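Local coordinates for protein DNA ligase (Alteromonas mediterranea, PDB 6GDR) that probably seals nicks in duplex DNA as a minimal Lig E-type, ATP-dependent DNA ligase, joining strand ends through an adenylated intermediate, at residues D[271-276]-D[281-286]. Numbering follows the deposited sequence.
With nucleotides of chain C.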
loop_
_atom_site.group_PDB
_atom_site.type_symbol
_atom_site.label_atom_id
_atom_site.label_comp_id
_atom_site.label_asym_id
_atom_site.label_seq_id
_atom_site.Cartn_x
_atom_site.Cartn_y
_atom_site.Cartn_z
ATOM N N LYS D 271 -9.904 10.719 -10.383
ATOM C CA LYS D 271 -9.985 10.098 -9.072
ATOM C C LYS D 271 -8.604 10.078 -8.434
ATOM O O LYS D 271 -7.578 10.112 -9.115
ATOM C CB LYS D 271 -10.553 8.677 -9.162
ATOM C CG LYS D 271 -9.535 7.581 -9.446
ATOM C CD LYS D 271 -10.212 6.223 -9.495
ATOM C CE LYS D 271 -9.198 5.096 -9.431
ATOM N NZ LYS D 271 -9.852 3.764 -9.316
ATOM N N PHE D 272 -8.589 10.027 -7.104
ATOM C CA PHE D 272 -7.334 10.051 -6.369
ATOM C C PHE D 272 -7.556 9.426 -5.000
ATOM O O PHE D 272 -8.680 9.366 -4.498
ATOM C CB PHE D 272 -6.794 11.479 -6.237
ATOM C CG PHE D 272 -7.673 12.387 -5.425
ATOM C CD1 PHE D 272 -8.809 12.952 -5.979
ATOM C CD2 PHE D 272 -7.359 12.679 -4.109
ATOM C CE1 PHE D 272 -9.619 13.789 -5.231
ATOM C CE2 PHE D 272 -8.163 13.516 -3.357
ATOM C CZ PHE D 272 -9.295 14.071 -3.920
ATOM N N TYR D 273 -6.460 8.964 -4.405
ATOM C CA TYR D 273 -6.478 8.289 -3.109
ATOM C C TYR D 273 -5.764 9.185 -2.101
ATOM O O TYR D 273 -4.617 8.944 -1.723
ATOM C CB TYR D 273 -5.816 6.909 -3.211
ATOM C CG TYR D 273 -6.500 5.966 -4.174
ATOM C CD1 TYR D 273 -7.327 4.950 -3.713
ATOM C CD2 TYR D 273 -6.320 6.091 -5.545
ATOM C CE1 TYR D 273 -7.952 4.085 -4.590
ATOM C CE2 TYR D 273 -6.941 5.233 -6.429
ATOM C CZ TYR D 273 -7.756 4.231 -5.947
ATOM O OH TYR D 273 -8.377 3.374 -6.824
ATOM N N GLY D 274 -6.457 10.230 -1.664
ATOM C CA GLY D 274 -5.891 11.153 -0.707
ATOM C C GLY D 274 -4.891 12.100 -1.346
ATOM O O GLY D 274 -4.757 12.193 -2.569
ATOM N N VAL D 275 -4.166 12.812 -0.481
ATOM C CA VAL D 275 -3.202 13.815 -0.908
ATOM C C VAL D 275 -1.884 13.584 -0.183
ATOM O O VAL D 275 -1.827 12.946 0.871
ATOM C CB VAL D 275 -3.707 15.251 -0.653
ATOM C CG1 VAL D 275 -4.866 15.579 -1.583
ATOM C CG2 VAL D 275 -4.120 15.421 0.803
ATOM N N THR D 276 -0.818 14.122 -0.767
ATOM C CA THR D 276 0.522 13.984 -0.212
ATOM C C THR D 276 0.733 15.037 0.874
ATOM O O THR D 276 -0.189 15.756 1.268
ATOM C CB THR D 276 1.567 14.109 -1.318
ATOM O OG1 THR D 276 1.566 15.448 -1.831
ATOM C CG2 THR D 276 1.275 13.138 -2.454
ATOM N N PRO D 281 -2.726 15.307 -5.343
ATOM C CA PRO D 281 -3.445 14.026 -5.372
ATOM C C PRO D 281 -2.493 12.863 -5.604
ATOM O O PRO D 281 -1.554 12.955 -6.397
ATOM C CB PRO D 281 -4.429 14.191 -6.538
ATOM C CG PRO D 281 -4.479 15.653 -6.818
ATOM C CD PRO D 281 -3.142 16.190 -6.445
ATOM N N ARG D 282 -2.749 11.758 -4.907
ATOM C CA ARG D 282 -1.914 10.570 -4.991
ATOM C C ARG D 282 -2.617 9.481 -5.792
ATOM O O ARG D 282 -3.835 9.303 -5.687
ATOM C CB ARG D 282 -1.560 10.043 -3.597
ATOM C CG ARG D 282 -0.810 8.726 -3.646
ATOM C CD ARG D 282 0.087 8.491 -2.444
ATOM N NE ARG D 282 -0.635 7.904 -1.319
ATOM C CZ ARG D 282 -0.061 7.217 -0.337
ATOM N NH1 ARG D 282 1.251 7.012 -0.336
ATOM N NH2 ARG D 282 -0.801 6.724 0.645
ATOM N N PHE D 283 -1.837 8.754 -6.593
ATOM C CA PHE D 283 -2.357 7.669 -7.425
ATOM C C PHE D 283 -3.467 8.161 -8.348
ATOM O O PHE D 283 -4.396 7.417 -8.672
ATOM C CB PHE D 283 -2.865 6.505 -6.569
ATOM C CG PHE D 283 -1.904 6.065 -5.497
ATOM C CD1 PHE D 283 -0.535 6.214 -5.659
ATOM C CD2 PHE D 283 -2.378 5.499 -4.323
ATOM C CE1 PHE D 283 0.342 5.807 -4.668
ATOM C CE2 PHE D 283 -1.505 5.092 -3.330
ATOM C CZ PHE D 283 -0.146 5.245 -3.503
ATOM N N ALA D 284 -3.378 9.416 -8.779
ATOM C CA ALA D 284 -4.448 10.012 -9.563
ATOM C C ALA D 284 -4.545 9.359 -10.936
ATOM O O ALA D 284 -3.535 8.981 -11.537
ATOM C CB ALA D 284 -4.221 11.514 -9.715
ATOM N N SER D 285 -5.774 9.231 -11.431
ATOM C CA SER D 285 -6.027 8.701 -12.763
ATOM C C SER D 285 -7.200 9.446 -13.380
ATOM O O SER D 285 -8.081 9.946 -12.675
ATOM C CB SER D 285 -6.316 7.193 -12.729
ATOM O OG SER D 285 -7.437 6.905 -11.914
ATOM N N PHE D 286 -7.200 9.515 -14.707
ATOM C CA PHE D 286 -8.229 10.240 -15.437
ATOM C C PHE D 286 -9.499 9.406 -15.552
ATOM O O PHE D 286 -9.446 8.181 -15.692
ATOM C CB PHE D 286 -7.716 10.617 -16.828
ATOM C CG PHE D 286 -8.784 11.113 -17.759
ATOM C CD1 PHE D 286 -9.262 12.410 -17.664
ATOM C CD2 PHE D 286 -9.304 10.284 -18.738
ATOM C CE1 PHE D 286 -10.243 12.866 -18.522
ATOM C CE2 PHE D 286 -10.285 10.734 -19.599
ATOM C CZ PHE D 286 -10.756 12.026 -19.492
ATOM O OP3 DC C 1 0.622 -2.777 -6.374
ATOM P P DC C 1 1.276 -2.032 -5.274
ATOM O OP1 DC C 1 2.724 -2.313 -5.345
ATOM O OP2 DC C 1 0.544 -2.347 -4.028
ATOM O "O5'" DC C 1 1.064 -0.474 -5.560
ATOM C "C5'" DC C 1 0.722 0.405 -4.501
ATOM C "C4'" DC C 1 0.262 1.745 -5.037
ATOM O "O4'" DC C 1 1.395 2.461 -5.598
ATOM C "C3'" DC C 1 -0.752 1.665 -6.165
ATOM O "O3'" DC C 1 -2.079 1.571 -5.660
ATOM C "C2'" DC C 1 -0.503 2.959 -6.915
ATOM C "C1'" DC C 1 1.007 3.127 -6.789
ATOM N N1 DC C 1 1.765 2.544 -7.931
ATOM C C2 DC C 1 1.880 3.267 -9.119
ATOM O O2 DC C 1 1.352 4.383 -9.196
ATOM N N3 DC C 1 2.570 2.726 -10.154
ATOM C C4 DC C 1 3.125 1.520 -10.029
ATOM N N4 DC C 1 3.796 1.027 -11.076
ATOM C C5 DC C 1 3.016 0.765 -8.824
ATOM C C6 DC C 1 2.334 1.310 -7.812
ATOM P P DA C 2 -3.209 0.806 -6.511
ATOM O OP1 DA C 2 -4.446 0.795 -5.700
ATOM O OP2 DA C 2 -2.627 -0.468 -6.991
ATOM O "O5'" DA C 2 -3.433 1.747 -7.784
ATOM C "C5'" DA C 2 -3.990 3.044 -7.617
ATOM C "C4'" DA C 2 -3.922 3.839 -8.909
ATOM O "O4'" DA C 2 -2.533 4.067 -9.269
ATOM C "C3'" DA C 2 -4.522 3.153 -10.124
ATOM O "O3'" DA C 2 -5.928 3.339 -10.192
ATOM C "C2'" DA C 2 -3.788 3.835 -11.266
ATOM C "C1'" DA C 2 -2.394 4.045 -10.686
ATOM N N9 DA C 2 -1.453 2.990 -11.058
ATOM C C8 DA C 2 -1.089 1.903 -10.312
ATOM N N7 DA C 2 -0.226 1.115 -10.910
ATOM C C5 DA C 2 -0.017 1.723 -12.138
ATOM C C6 DA C 2 0.792 1.385 -13.242
ATOM N N6 DA C 2 1.572 0.300 -13.279
ATOM N N1 DA C 2 0.767 2.208 -14.310
ATOM C C2 DA C 2 -0.013 3.293 -14.270
ATOM N N3 DA C 2 -0.813 3.716 -13.293
ATOM C C4 DA C 2 -0.769 2.879 -12.246
ATOM P P DC C 3 -6.829 2.288 -11.008
ATOM O OP1 DC C 3 -8.237 2.741 -10.942
ATOM O OP2 DC C 3 -6.473 0.931 -10.537
ATOM O "O5'" DC C 3 -6.309 2.424 -12.515
ATOM C "C5'" DC C 3 -6.450 3.657 -13.207
ATOM C "C4'" DC C 3 -5.683 3.636 -14.520
ATOM O "O4'" DC C 3 -4.304 3.280 -14.269
ATOM C "C3'" DC C 3 -6.178 2.617 -15.530
ATOM O "O3'" DC C 3 -7.199 3.173 -16.352
ATOM C "C2'" DC C 3 -4.925 2.261 -16.328
ATOM C "C1'" DC C 3 -3.766 2.592 -15.383
ATOM N N1 DC C 3 -3.029 1.389 -14.893
ATOM C C2 DC C 3 -2.047 0.808 -15.699
ATOM O O2 DC C 3 -1.810 1.302 -16.809
ATOM N N3 DC C 3 -1.384 -0.282 -15.244
ATOM C C4 DC C 3 -1.670 -0.784 -14.042
ATOM N N4 DC C 3 -0.986 -1.860 -13.635
ATOM C C5 DC C 3 -2.667 -0.204 -13.204
ATOM C C6 DC C 3 -3.316 0.870 -13.664
#
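Tyr273 lays CD2 against CB of Phe283 at 3.6 Å, the two side chains crossing at about a right angle, while Phe283 O lies in the plane of the tyrosine ring at its edge. The Phe283 ring is covered on both faces: CG of Arg282 sits over its centre, and on the opposite face, shifted toward the rim, lies C2' of DC1 of chain C, 3.5 Å from Phe283 CD1. The Lys271 chain, extended beyond CG (chi2 179°), passes Ser285 OG to reach the phosphate. Lys271 NZ bonds to OP1 of DC3 of chain C, a short 2.5 Å as modelled, and to Tyr273 OH at 2.9 Å. Were Tyr273 an alanine, the Lys271 ammonium would probably lose its hydroxyl partner, keeping the phosphate, and Phe283 CB its neighbouring ring. In the OB-like domain, strands 267-272 and 285-289 are antiparallel neighbours, and this connection between them lies along the DNA backbone. Lys271 and Ser285 form a hydrogen-bonded pair; farther along, Tyr273 N meets Arg282 O almost straight (2.9 Å, 177°) and Arg282 N reaches Gly274 O. Away from the DNA, Phe272 CB touches Pro281 CB at 3.6 Å. Arg282 NH2 forms a salt bridge with Asp36, tying the loop to the nucleotide-binding part of the chain.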